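D-alanyl-lipoteichoic acid synthetase (Streptococcus pneumoniae, PDB 3BMA) probably takes part in adding D-alanine to lipoteichoic acid during cell wall biogenesis, as a membrane-associated DltD-family member of the SGNH-hydrolase clan. Local coordinates at residues C[7-12]-C[32-37]; C[13-18]-C[41-46]; C[21-26]-C[76-81]; C[27-32]-C[90-95]. The protein carries 1 engineered substitution. All blocks are in the same frame, centred on the assembly; numbering follows the deposited sequence. Where two conformers were deposited one is given.

Interaction 1. Residues C[7-12]-C[32-37]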
loop_
_atom_site.group_PDB
_atom_site.type_symbol
_atom_site.label_atom_id
_atom_site.label_comp_id
_atom_site.label_asym_id
_atom_site.label_seq_id
_atom_site.Cartn_x
_atom_site.Cartn_y
_atom_site.Cartn_z
ATOM N N MET C 7 -14.471 18.627 -16.354
ATOM C CA MET C 7 -15.873 18.219 -16.668
ATOM C C MET C 7 -16.731 19.371 -17.193
ATOM O O MET C 7 -17.331 20.121 -16.417
ATOM C CB MET C 7 -16.537 17.567 -15.447
ATOM C CG MET C 7 -16.757 16.064 -15.574
ATOM S SD MET C 7 -18.240 15.655 -16.523
ATOM C CE MET C 7 -18.239 13.869 -16.413
ATOM N N HIS C 8 -16.766 19.510 -18.517
ATOM C CA HIS C 8 -17.736 20.380 -19.174
ATOM C C HIS C 8 -18.522 19.583 -20.212
ATOM O O HIS C 8 -18.021 18.602 -20.769
ATOM C CB HIS C 8 -17.079 21.617 -19.794
ATOM C CG HIS C 8 -17.965 22.826 -19.796
ATOM N ND1 HIS C 8 -18.835 23.113 -20.826
ATOM C CD2 HIS C 8 -18.124 23.815 -18.885
ATOM C CE1 HIS C 8 -19.487 24.230 -20.552
ATOM N NE2 HIS C 8 -19.074 24.676 -19.380
ATOM N N HIS C 9 -19.749 20.021 -20.467
ATOM C CA HIS C 9 -20.740 19.207 -21.160
ATOM C C HIS C 9 -20.977 19.627 -22.607
ATOM O O HIS C 9 -21.091 20.814 -22.912
ATOM C CB HIS C 9 -22.058 19.239 -20.382
ATOM C CG HIS C 9 -21.929 18.790 -18.960
ATOM N ND1 HIS C 9 -22.090 17.477 -18.576
ATOM C CD2 HIS C 9 -21.638 19.478 -17.830
ATOM C CE1 HIS C 9 -21.910 17.376 -17.271
ATOM N NE2 HIS C 9 -21.635 18.575 -16.794
ATOM N N ASN C 10 -21.046 18.634 -23.489
ATOM C CA ASN C 10 -21.453 18.847 -24.871
ATOM C C ASN C 10 -22.844 18.260 -25.083
ATOM O O ASN C 10 -23.040 17.055 -24.931
ATOM C CB ASN C 10 -20.441 18.217 -25.834
ATOM C CG ASN C 10 -20.812 18.417 -27.294
ATOM O OD1 ASN C 10 -20.943 17.452 -28.047
ATOM N ND2 ASN C 10 -20.982 19.671 -27.700
ATOM N N LEU C 11 -23.802 19.121 -25.423
ATOM C CA LEU C 11 -25.206 18.729 -25.596
ATOM C C LEU C 11 -25.416 17.739 -26.749
ATOM O O LEU C 11 -26.246 16.828 -26.647
ATOM C CB LEU C 11 -26.088 19.978 -25.771
ATOM C CG LEU C 11 -27.586 19.889 -26.104
ATOM C CD1 LEU C 11 -28.351 19.055 -25.095
ATOM C CD2 LEU C 11 -28.196 21.279 -26.209
ATOM N N GLY C 12 -24.651 17.922 -27.825
ATOM C CA GLY C 12 -24.712 17.059 -29.003
ATOM C C GLY C 12 -24.341 15.613 -28.731
ATOM O O GLY C 12 -25.046 14.701 -29.166
ATOM N N LYS C 32 -23.081 7.943 -19.725
ATOM C CA LYS C 32 -24.254 8.110 -18.866
ATOM C C LYS C 32 -24.066 9.145 -17.751
ATOM O O LYS C 32 -25.011 9.838 -17.401
ATOM C CB LYS C 32 -24.781 6.768 -18.331
ATOM C CG LYS C 32 -23.889 6.024 -17.347
ATOM C CD LYS C 32 -24.376 4.593 -17.180
ATOM C CE LYS C 32 -23.585 3.857 -16.125
ATOM N NZ LYS C 32 -23.915 2.404 -16.142
ATOM N N VAL C 33 -22.854 9.273 -17.220
ATOM C CA VAL C 33 -22.587 10.264 -16.172
ATOM C C VAL C 33 -22.501 11.689 -16.750
ATOM O O VAL C 33 -22.916 12.646 -16.094
ATOM C CB VAL C 33 -21.345 9.877 -15.302
ATOM C CG1 VAL C 33 -20.922 11.013 -14.369
ATOM C CG2 VAL C 33 -21.651 8.623 -14.478
ATOM N N ARG C 34 -22.005 11.805 -17.985
ATOM C CA ARG C 34 -21.883 13.089 -18.683
ATOM C C ARG C 34 -23.251 13.737 -18.909
ATOM O O ARG C 34 -23.433 14.932 -18.668
ATOM C CB ARG C 34 -21.176 12.872 -20.023
ATOM C CG ARG C 34 -20.695 14.117 -20.741
ATOM C CD ARG C 34 -19.961 13.703 -22.010
ATOM N NE ARG C 34 -19.681 14.829 -22.903
ATOM C CZ ARG C 34 -18.507 15.450 -22.987
ATOM N NH1 ARG C 34 -18.355 16.458 -23.836
ATOM N NH2 ARG C 34 -17.481 15.068 -22.230
ATOM N N ALA C 35 -24.203 12.930 -19.379
ATOM C CA ALA C 35 -25.561 13.398 -19.668
ATOM C C ALA C 35 -26.383 13.650 -18.406
ATOM O O ALA C 35 -27.045 14.685 -18.291
ATOM C CB ALA C 35 -26.273 12.420 -20.581
ATOM N N LEU C 36 -26.324 12.717 -17.457
ATOM C CA LEU C 36 -27.109 12.809 -16.221
ATOM C C LEU C 36 -26.609 13.853 -15.206
ATOM O O LEU C 36 -27.257 14.077 -14.181
ATOM C CB LEU C 36 -27.248 11.429 -15.564
ATOM C CG LEU C 36 -27.990 10.354 -16.374
ATOM C CD1 LEU C 36 -27.844 8.981 -15.738
ATOM C CD2 LEU C 36 -29.451 10.691 -16.564
ATOM N N SER C 37 -25.474 14.490 -15.494
ATOM C CA SER C 37 -24.921 15.539 -14.628
ATOM C C SER C 37 -24.911 16.936 -15.267
ATOM O O SER C 37 -24.424 17.892 -14.655
ATOM C CB SER C 37 -23.510 15.167 -14.160
ATOM O OG SER C 37 -22.647 14.982 -15.269
#
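The start of the modelled chain runs as an extended loop across the C-terminal turn of helix 29-36 before turning into helix 11-18, so the contact joins the entry of one helix to the exit of another. His9 carries it. With CG beside its own backbone N (chi1 -57°), the ring points one edge at the helix end: His9 ND1 donates to Arg34 O at 2.9 Å, a weak bond since the N-H...O angle is only 126°. On the same edge, near the ring plane, His9 CE1 lies 3.2 Å from Ser37 OG. That hydroxyl, held between its own backbone N and carbonyl carbon (chi1 59°), turns back to donate a very short 2.5 Å bond to Val33 O, in the plane of that carbonyl. The carbonyl of Arg34 would favour a proton on ND1, while the nearby guanidinium would tend to oppose a full positive charge on the ring; the charge itself is not seen.

Arg34 answers from the helix side. Its extended chain reaches out to the backbone of residues 8-10, with one guanidinium face turned to His8 O, which sits 3.5 Å above the plane and toward the rim. Asn10 CB lies at the guanidinium edge, in its plane, 3.4 Å from Arg34 NH1, whereas Arg34 NE is buried here with no partner in the model. A looser apolar touch, Met7 CE to Val33 CG1 at 4.4 Å, involves a poorly ordered methionine.

Asn10 is the N-cap of helix 11-18, its OD1 accepting from Ala13 N. Glu14 of that helix packs against His9 and Arg34, while Ala35 and Lys32 face Tyr74 of strand 72-76.

Interaction 2. Residues C[13-18]-C[41-46]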
loop_
_atom_site.group_PDB
_atom_site.type_symbol
_atom_site.label_atom_id
_atom_site.label_comp_id
_atom_site.label_asym_id
_atom_site.label_seq_id
_atom_site.Cartn_x
_atom_site.Cartn_y
_atom_site.Cartn_z
ATOM N N ALA C 13 -23.243 15.412 -27.999
ATOM C CA ALA C 13 -22.735 14.075 -27.668
ATOM C C ALA C 13 -23.652 13.318 -26.716
ATOM O O ALA C 13 -23.760 12.092 -26.788
ATOM C CB ALA C 13 -21.332 14.164 -27.090
ATOM N N GLU C 14 -24.311 14.062 -25.833
ATOM C CA GLU C 14 -25.216 13.491 -24.840
ATOM C C GLU C 14 -26.534 13.014 -25.428
ATOM O O GLU C 14 -27.082 12.011 -24.976
ATOM C CB GLU C 14 -25.471 14.497 -23.728
ATOM C CG GLU C 14 -24.246 14.755 -22.891
ATOM C CD GLU C 14 -24.350 16.023 -22.092
ATOM O OE1 GLU C 14 -25.481 16.453 -21.786
ATOM O OE2 GLU C 14 -23.290 16.587 -21.769
ATOM N N LYS C 15 -27.031 13.735 -26.430
ATOM C CA LYS C 15 -28.255 13.358 -27.128
ATOM C C LYS C 15 -28.072 12.063 -27.910
ATOM O O LYS C 15 -28.982 11.232 -27.958
ATOM C CB LYS C 15 -28.726 14.483 -28.054
ATOM C CG LYS C 15 -29.350 15.657 -27.318
ATOM C CD LYS C 15 -29.984 16.650 -28.277
ATOM C CE LYS C 15 -30.904 17.609 -27.532
ATOM N NZ LYS C 15 -31.438 18.676 -28.418
ATOM N N ARG C 16 -26.889 11.895 -28.500
ATOM C CA ARG C 16 -26.559 10.685 -29.259
ATOM C C ARG C 16 -26.377 9.465 -28.355
ATOM O O ARG C 16 -26.765 8.355 -28.722
ATOM C CB ARG C 16 -25.317 10.913 -30.122
ATOM C CG ARG C 16 -25.520 11.983 -31.176
ATOM C CD ARG C 16 -24.298 12.195 -32.037
ATOM N NE ARG C 16 -24.173 13.609 -32.382
ATOM C CZ ARG C 16 -23.242 14.424 -31.893
ATOM N NH1 ARG C 16 -22.320 13.967 -31.058
ATOM N NH2 ARG C 16 -23.218 15.698 -32.263
ATOM N N SER C 17 -25.802 9.687 -27.174
ATOM C CA SER C 17 -25.615 8.636 -26.171
ATOM C C SER C 17 -26.942 8.185 -25.571
ATOM O O SER C 17 -27.130 7.003 -25.282
ATOM C CB SER C 17 -24.700 9.128 -25.048
ATOM O OG SER C 17 -23.456 9.559 -25.563
ATOM N N ALA C 18 -27.853 9.142 -25.401
ATOM C CA ALA C 18 -29.159 8.913 -24.787
ATOM C C ALA C 18 -30.032 7.936 -25.559
ATOM O O ALA C 18 -30.818 7.202 -24.963
ATOM C CB ALA C 18 -29.884 10.226 -24.609
ATOM N N VAL C 41 -29.376 20.839 -19.375
ATOM C CA VAL C 41 -30.480 19.999 -19.854
ATOM C C VAL C 41 -30.718 18.804 -18.935
ATOM O O VAL C 41 -29.775 18.209 -18.408
ATOM C CB VAL C 41 -30.262 19.495 -21.300
ATOM C CG1 VAL C 41 -30.628 20.577 -22.313
ATOM C CG2 VAL C 41 -28.834 19.026 -21.497
ATOM N N ARG C 42 -31.988 18.459 -18.753
ATOM C CA ARG C 42 -32.368 17.368 -17.868
ATOM C C ARG C 42 -32.468 16.048 -18.623
ATOM O O ARG C 42 -33.288 15.894 -19.525
ATOM C CB ARG C 42 -33.686 17.686 -17.165
ATOM C CG ARG C 42 -34.150 16.623 -16.198
ATOM C CD ARG C 42 -35.543 16.932 -15.718
ATOM N NE ARG C 42 -36.062 15.889 -14.839
ATOM C CZ ARG C 42 -37.347 15.742 -14.534
ATOM N NH1 ARG C 42 -38.252 16.571 -15.041
ATOM N NH2 ARG C 42 -37.729 14.764 -13.724
ATOM N N PHE C 43 -31.604 15.108 -18.254
ATOM C CA PHE C 43 -31.681 13.751 -18.761
ATOM C C PHE C 43 -32.234 12.846 -17.666
ATOM O O PHE C 43 -31.854 12.966 -16.499
ATOM C CB PHE C 43 -30.317 13.264 -19.265
ATOM C CG PHE C 43 -29.961 13.770 -20.641
ATOM C CD1 PHE C 43 -30.330 13.057 -21.778
ATOM C CD2 PHE C 43 -29.249 14.959 -20.801
ATOM C CE1 PHE C 43 -30.004 13.530 -23.059
ATOM C CE2 PHE C 43 -28.915 15.433 -22.077
ATOM C CZ PHE C 43 -29.295 14.722 -23.204
ATOM N N VAL C 44 -33.149 11.962 -18.051
ATOM C CA VAL C 44 -33.849 11.086 -17.115
ATOM C C VAL C 44 -33.503 9.634 -17.434
ATOM O O VAL C 44 -33.665 9.200 -18.577
ATOM C CB VAL C 44 -35.391 11.286 -17.186
ATOM C CG1 VAL C 44 -36.114 10.398 -16.169
ATOM C CG2 VAL C 44 -35.753 12.734 -16.950
ATOM N N PRO C 45 -33.011 8.884 -16.427
ATOM C CA PRO C 45 -32.716 7.467 -16.608
ATOM C C PRO C 45 -33.968 6.663 -16.946
ATOM O O PRO C 45 -34.922 6.628 -16.161
ATOM C CB PRO C 45 -32.166 7.047 -15.236
ATOM C CG PRO C 45 -31.699 8.299 -14.610
ATOM C CD PRO C 45 -32.681 9.328 -15.060
ATOM N N PHE C 46 -33.960 6.048 -18.126
ATOM C CA PHE C 46 -35.019 5.137 -18.548
ATOM C C PHE C 46 -34.486 3.706 -18.530
ATOM O O PHE C 46 -33.925 3.232 -19.520
ATOM C CB PHE C 46 -35.518 5.502 -19.949
ATOM C CG PHE C 46 -36.629 6.532 -19.971
ATOM C CD1 PHE C 46 -36.538 7.714 -19.234
ATOM C CD2 PHE C 46 -37.752 6.330 -20.767
ATOM C CE1 PHE C 46 -37.558 8.664 -19.276
ATOM C CE2 PHE C 46 -38.777 7.277 -20.819
ATOM C CZ PHE C 46 -38.679 8.445 -20.072
#
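Apolar packing comes first, and nearly all of it involves one ring. Phe43 points its side chain from the strand to the helix, CG lying beside its own backbone N, and the ring meets residues one turn apart along the helix. Both approach obliquely and from the same side of the ring: Ala18 CB touches Phe43 CE1 at 3.7 Å, and Glu14 CB lies 3.9 Å from Phe43 CZ. Lys15 CG sits beyond the tip, 4.2 Å from Phe43 CZ.

A second kind of contact sets a carboxylate against the aromatic. Glu14 OE1 comes within 3.6 Å of Phe43 CE2, crossing obliquely with the carboxylate and ring planes 71° apart. The same oxygen lies close to Asp38 OD1, a like-charged neighbour that could raise the proton affinity of this buried group.

Helix 11-18, which leads into the α/β fold rather than crossing between its strands, packs on strand 43-47, which lies between strands 72-76 and 101-105 of the parallel sheet. Helix 13-18 and strand 43-46 run nearly parallel, 17° apart with axes 10.8 Å from each other. The strand order 2-1-3-4-5 fits the flavodoxin-like core of SGNH hydrolases.

The hydrogen bonds here belong to the helix and its neighbours, not to the helix-strand pair. Ala13 O is gripped twice by Ser17, through its backbone N at 3.2 Å and its OG at 2.8 Å, the hydroxyl approaching from 27° above the carbonyl plane. Ser17 OG also pairs with Gln31 of helix 29-36, whose Leu36 packs on Phe43 from another direction.

Interaction 3. Residues C[21-26]-C[76-81]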
loop_
_atom_site.group_PDB
_atom_site.type_symbol
_atom_site.label_atom_id
_atom_site.label_comp_id
_atom_site.label_asym_id
_atom_site.label_seq_id
_atom_site.Cartn_x
_atom_site.Cartn_y
_atom_site.Cartn_z
ATOM N N THR C 21 -28.619 3.189 -27.444
ATOM C CA THR C 21 -28.954 1.830 -26.990
ATOM C C THR C 21 -27.933 0.775 -27.433
ATOM O O THR C 21 -28.285 -0.237 -28.045
ATOM C CB THR C 21 -30.409 1.403 -27.366
ATOM O OG1 THR C 21 -30.624 1.556 -28.776
ATOM C CG2 THR C 21 -31.435 2.232 -26.600
ATOM N N THR C 22 -26.663 1.051 -27.153
ATOM C CA THR C 22 -25.589 0.098 -27.397
ATOM C C THR C 22 -25.179 -0.488 -26.058
ATOM O O THR C 22 -25.716 -0.099 -25.017
ATOM C CB THR C 22 -24.360 0.748 -28.090
ATOM O OG1 THR C 22 -23.973 1.939 -27.390
ATOM C CG2 THR C 22 -24.668 1.083 -29.546
ATOM N N ILE C 23 -24.239 -1.428 -26.093
ATOM C CA ILE C 23 -23.680 -2.016 -24.880
ATOM C C ILE C 23 -22.888 -0.943 -24.137
ATOM O O ILE C 23 -22.986 -0.833 -22.914
ATOM C CB ILE C 23 -22.805 -3.258 -25.204
ATOM C CG1 ILE C 23 -23.660 -4.352 -25.850
ATOM C CG2 ILE C 23 -22.147 -3.805 -23.947
ATOM C CD1 ILE C 23 -22.877 -5.356 -26.663
ATOM N N ASP C 24 -22.156 -0.128 -24.900
ATOM C CA ASP C 24 -21.346 0.972 -24.369
ATOM C C ASP C 24 -22.145 2.033 -23.614
ATOM O O ASP C 24 -21.761 2.417 -22.516
ATOM C CB ASP C 24 -20.522 1.628 -25.483
ATOM C CG ASP C 24 -19.269 0.834 -25.843
ATOM O OD1 ASP C 24 -18.449 1.361 -26.628
ATOM O OD2 ASP C 24 -19.093 -0.302 -25.347
ATOM N N SER C 25 -23.260 2.485 -24.188
ATOM C CA SER C 25 -24.103 3.502 -23.545
ATOM C C SER C 25 -24.660 3.026 -22.202
ATOM O O SER C 25 -24.933 3.835 -21.315
ATOM C CB SER C 25 -25.239 3.955 -24.476
ATOM O OG SER C 25 -26.183 2.920 -24.700
ATOM N N PHE C 26 -24.799 1.711 -22.059
ATOM C CA PHE C 26 -25.260 1.104 -20.820
ATOM C C PHE C 26 -24.146 0.810 -19.803
ATOM O O PHE C 26 -24.239 1.256 -18.658
ATOM C CB PHE C 26 -26.068 -0.167 -21.107
ATOM C CG PHE C 26 -26.673 -0.787 -19.880
ATOM C CD1 PHE C 26 -27.861 -0.297 -19.359
ATOM C CD2 PHE C 26 -26.052 -1.858 -19.240
ATOM C CE1 PHE C 26 -28.421 -0.862 -18.223
ATOM C CE2 PHE C 26 -26.605 -2.425 -18.099
ATOM C CZ PHE C 26 -27.796 -1.926 -17.592
ATOM N N LEU C 76 -31.486 3.329 -20.853
ATOM C CA LEU C 76 -30.541 2.430 -20.215
ATOM C C LEU C 76 -31.033 0.992 -20.237
ATOM O O LEU C 76 -31.754 0.553 -19.339
ATOM C CB LEU C 76 -30.273 2.876 -18.777
ATOM C CG LEU C 76 -29.491 4.175 -18.599
ATOM C CD1 LEU C 76 -29.809 4.805 -17.259
ATOM C CD2 LEU C 76 -27.994 3.935 -18.748
ATOM N N GLY C 77 -30.635 0.257 -21.269
ATOM C CA GLY C 77 -30.969 -1.153 -21.360
ATOM C C GLY C 77 -30.635 -1.811 -22.680
ATOM O O GLY C 77 -30.560 -1.152 -23.719
ATOM N N GLN C 78 -30.431 -3.123 -22.619
ATOM C CA GLN C 78 -30.229 -3.963 -23.793
ATOM C C GLN C 78 -30.908 -5.314 -23.564
ATOM O O GLN C 78 -31.420 -5.574 -22.476
ATOM C CB GLN C 78 -28.733 -4.159 -24.054
ATOM C CG GLN C 78 -28.025 -3.025 -24.779
ATOM C CD GLN C 78 -28.437 -2.931 -26.228
ATOM O OE1 GLN C 78 -27.930 -3.658 -27.079
ATOM N NE2 GLN C 78 -29.367 -2.033 -26.517
ATOM N N GLY C 79 -30.904 -6.168 -24.586
ATOM C CA GLY C 79 -31.531 -7.491 -24.509
ATOM C C GLY C 79 -30.981 -8.369 -23.402
ATOM O O GLY C 79 -29.771 -8.573 -23.303
ATOM N N GLY C 80 -31.873 -8.867 -22.549
ATOM C CA GLY C 80 -31.487 -9.778 -21.476
ATOM C C GLY C 80 -31.064 -9.112 -20.181
ATOM O O GLY C 80 -30.786 -9.797 -19.196
ATOM N N ALA C 81 -31.007 -7.781 -20.175
ATOM C CA ALA C 81 -30.676 -7.039 -18.960
ATOM C C ALA C 81 -31.898 -6.952 -18.054
ATOM O O ALA C 81 -32.968 -6.505 -18.478
ATOM C CB ALA C 81 -30.148 -5.646 -19.294
HETATM O O HOH W 1 -28.415 1.560 -22.928
#
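Phe26 and Gln78 approach the other segment in contrasting ways. Phe26 has CG anti to its backbone N (chi1 -175°), and the ring meets strand-end backbone, with Leu76 lying near its plane at the edge: Phe26 CD1 is 3.4 Å from Gly77 N and 4.0 Å from Leu76 CB. Gln78, by contrast, folds back at chi2 (-71°), laying CG alongside Thr22 O at 3.7 Å and bringing the amide over Thr21. Gln78 NE2 comes within 2.6 Å of Thr21 O, but at an angle too poor for a hydrogen bond. Its proper acceptor is Gly77 O, 3.2 Å from Gln78 NE2 and reached on a lone pair, which fixes the rotation of the amide.

A water accepts from Gly77 N at 3.1 Å and also bonds Ser25 OG, bridging the segments. Ser25 N in turn gives a weak N-cap bond to Thr22 OG1, 3.3 Å away, at the start of helix 23-27.

Beyond Gln78 the chain makes a type II turn to Ala81, with Gly80 at backbone angles where a CB would jam against the preceding carbonyl. This glycine-rich loop at the C-terminal end of a parallel strand is consistent with the place where SGNH-clan enzymes carry active-site residues.

Interaction 4. Residues C[27-32]-C[90-95]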
loop_
_atom_site.group_PDB
_atom_site.type_symbol
_atom_site.label_atom_id
_atom_site.label_comp_id
_atom_site.label_asym_id
_atom_site.label_seq_id
_atom_site.Cartn_x
_atom_site.Cartn_y
_atom_site.Cartn_z
ATOM N N LYS C 27 -23.115 0.060 -20.209
ATOM C CA LYS C 27 -22.092 -0.417 -19.266
ATOM C C LYS C 27 -21.024 0.624 -18.902
ATOM O O LYS C 27 -20.482 0.601 -17.800
ATOM C CB LYS C 27 -21.463 -1.745 -19.729
ATOM C CG LYS C 27 -20.443 -1.655 -20.851
ATOM C CD LYS C 27 -19.737 -2.988 -21.053
ATOM C CE LYS C 27 -18.507 -2.846 -21.945
ATOM N NZ LYS C 27 -18.836 -2.450 -23.348
ATOM N N GLU C 28 -20.725 1.531 -19.827
ATOM C CA GLU C 28 -19.688 2.528 -19.589
ATOM C C GLU C 28 -20.159 3.664 -18.693
ATOM O O GLU C 28 -21.307 4.105 -18.763
ATOM C CB GLU C 28 -19.114 3.074 -20.901
ATOM C CG GLU C 28 -17.708 2.579 -21.258
ATOM C CD GLU C 28 -17.652 1.112 -21.644
ATOM O OE1 GLU C 28 -16.745 0.405 -21.152
ATOM O OE2 GLU C 28 -18.504 0.666 -22.441
ATOM N N ARG C 29 -19.238 4.105 -17.846
ATOM C CA ARG C 29 -19.469 5.178 -16.893
ATOM C C ARG C 29 -19.613 6.531 -17.589
ATOM O O ARG C 29 -20.554 7.272 -17.325
ATOM C CB ARG C 29 -18.296 5.223 -15.917
ATOM C CG ARG C 29 -18.406 6.240 -14.815
ATOM C CD ARG C 29 -17.127 6.254 -14.020
ATOM N NE ARG C 29 -17.366 6.652 -12.639
ATOM C CZ ARG C 29 -17.658 5.812 -11.651
ATOM N NH1 ARG C 29 -17.858 6.291 -10.433
ATOM N NH2 ARG C 29 -17.747 4.504 -11.869
ATOM N N SER C 30 -18.667 6.828 -18.481
ATOM C CA SER C 30 -18.522 8.146 -19.109
ATOM C C SER C 30 -19.775 8.759 -19.726
ATOM O O SER C 30 -20.188 9.836 -19.308
ATOM C CB SER C 30 -17.388 8.134 -20.135
ATOM O OG SER C 30 -17.132 9.441 -20.623
ATOM N N GLN C 31 -20.369 8.071 -20.700
ATOM C CA GLN C 31 -21.501 8.604 -21.467
ATOM C C GLN C 31 -22.746 8.871 -20.621
ATOM O O GLN C 31 -23.381 9.917 -20.771
ATOM C CB GLN C 31 -21.842 7.684 -22.644
ATOM C CG GLN C 31 -20.764 7.609 -23.717
ATOM C CD GLN C 31 -21.108 6.631 -24.830
ATOM O OE1 GLN C 31 -20.501 5.566 -24.945
ATOM N NE2 GLN C 31 -22.088 6.987 -25.652
ATOM N N LYS C 32 -23.081 7.943 -19.725
ATOM C CA LYS C 32 -24.254 8.110 -18.866
ATOM C C LYS C 32 -24.066 9.145 -17.751
ATOM O O LYS C 32 -25.011 9.838 -17.401
ATOM C CB LYS C 32 -24.781 6.768 -18.331
ATOM C CG LYS C 32 -23.889 6.024 -17.347
ATOM C CD LYS C 32 -24.376 4.593 -17.180
ATOM C CE LYS C 32 -23.585 3.857 -16.125
ATOM N NZ LYS C 32 -23.915 2.404 -16.142
ATOM N N MET C 90 -26.118 0.965 -11.761
ATOM C CA MET C 90 -26.445 2.101 -10.881
ATOM C C MET C 90 -25.259 2.520 -10.016
ATOM O O MET C 90 -25.080 3.705 -9.760
ATOM C CB MET C 90 -27.644 1.787 -9.975
ATOM C CG MET C 90 -29.013 1.792 -10.659
ATOM S SD MET C 90 -30.379 1.308 -9.564
ATOM C CE MET C 90 -31.489 0.608 -10.770
ATOM N N GLN C 91 -24.450 1.542 -9.592
ATOM C CA GLN C 91 -23.263 1.759 -8.743
ATOM C C GLN C 91 -22.235 2.727 -9.341
ATOM O O GLN C 91 -21.421 3.296 -8.615
ATOM C CB GLN C 91 -22.572 0.424 -8.420
ATOM C CG GLN C 91 -23.475 -0.672 -7.845
ATOM C CD GLN C 91 -24.204 -0.250 -6.584
ATOM O OE1 GLN C 91 -23.605 0.277 -5.647
ATOM N NE2 GLN C 91 -25.511 -0.478 -6.559
ATOM N N GLN C 92 -22.287 2.903 -10.660
ATOM C CA GLN C 92 -21.434 3.841 -11.387
ATOM C C GLN C 92 -21.967 5.277 -11.385
ATOM O O GLN C 92 -21.244 6.209 -11.745
ATOM C CB GLN C 92 -21.296 3.398 -12.842
ATOM C CG GLN C 92 -20.592 2.080 -13.070
ATOM C CD GLN C 92 -20.658 1.675 -14.520
ATOM O OE1 GLN C 92 -21.690 1.206 -14.991
ATOM N NE2 GLN C 92 -19.561 1.861 -15.241
ATOM N N MET C 93 -23.230 5.452 -11.005
ATOM C CA MET C 93 -23.905 6.745 -11.151
ATOM C C MET C 93 -24.773 7.132 -9.947
ATOM O O MET C 93 -25.785 7.816 -10.102
ATOM C CB MET C 93 -24.725 6.784 -12.455
ATOM C CG MET C 93 -25.655 5.593 -12.661
ATOM S SD MET C 93 -26.682 5.771 -14.132
ATOM C CE MET C 93 -27.528 4.208 -14.125
ATOM N N LEU C 94 -24.351 6.709 -8.755
ATOM C CA LEU C 94 -25.041 7.027 -7.494
ATOM C C LEU C 94 -25.324 8.517 -7.202
ATOM O O LEU C 94 -26.445 8.838 -6.802
ATOM C CB LEU C 94 -24.343 6.352 -6.299
ATOM C CG LEU C 94 -24.963 5.095 -5.672
ATOM C CD1 LEU C 94 -25.699 4.226 -6.677
ATOM C CD2 LEU C 94 -23.915 4.285 -4.930
ATOM N N PRO C 95 -24.333 9.427 -7.394
ATOM C CA PRO C 95 -24.676 10.839 -7.169
ATOM C C PRO C 95 -25.610 11.429 -8.236
ATOM O O PRO C 95 -26.287 12.428 -7.977
ATOM C CB PRO C 95 -23.313 11.551 -7.218
ATOM C CG PRO C 95 -22.286 10.468 -7.128
ATOM C CD PRO C 95 -22.913 9.289 -7.777
HETATM O O HOH W 2 -18.470 4.698 -8.647
#
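A type I turn from Met90 to Met93, closed by Met93 N to Met90 O at 2.8 Å, presents Gln92 to the junction of helices 23-27 and 29-36, with the Arg29 and Gln92 CA atoms 6.0 Å apart. Gln92 is extended, so its amide reaches into the junction and uses both ends. Gln92 NE2 donates to Lys27 O at 3.0 Å, nearly flat with the amide and at a fair 148°. Gln92 OE1 accepts from Lys32 NZ at 2.8 Å; here the ammonium stands 48° out of the amide carbonyl plane, its chain crossing the glutamine at about a right angle. Lys32 NZ also bonds Phe26 O and Gly89 O, so three oxygens share its charge. Farther back along this lysine, Lys32 CD rests 4.0 Å from Met93 SD.

Arg29 lies across the turn, one guanidinium face against Gln92 O, which stands 3.6 Å above its centre, the guanidinium and Gln92 amide planes 64° apart. Arg29 NH1 donates to a water at 2.5 Å that in turn donates to Gln91 O, while Asp128 pairs with Arg29 NH2 and accepts from Gln92 NE2, so one carboxylate bridges the two side chains.

Phe26 O and Lys27 O both end helix 23-27, and side chains from outside that helix bond them, tying the link between two helices to the turn that follows helix 83-90 in this α/β fold.

How the interactions relate
The contacts range from surface to core, with interaction 3 the most central and interaction 4 as far out as interaction 2. Interaction 1, at the chain start, lies at the surface, combining a weak histidine bond with packing of an arginine; interaction 2, about 8 Å away between centres, shares helix 11-18 with it but is buried and almost wholly aromatic packing. Interaction 3, also buried, mixes ring-to-backbone packing with a bridging water. Interaction 4 is partly buried and the most polar, with charged and amide groups closing a helix junction. Helix 29-36 serves interactions 1 and 4, which share Lys32. Leu76 N bonds Phe46 O, joining interactions 2 and 3 through the sheet.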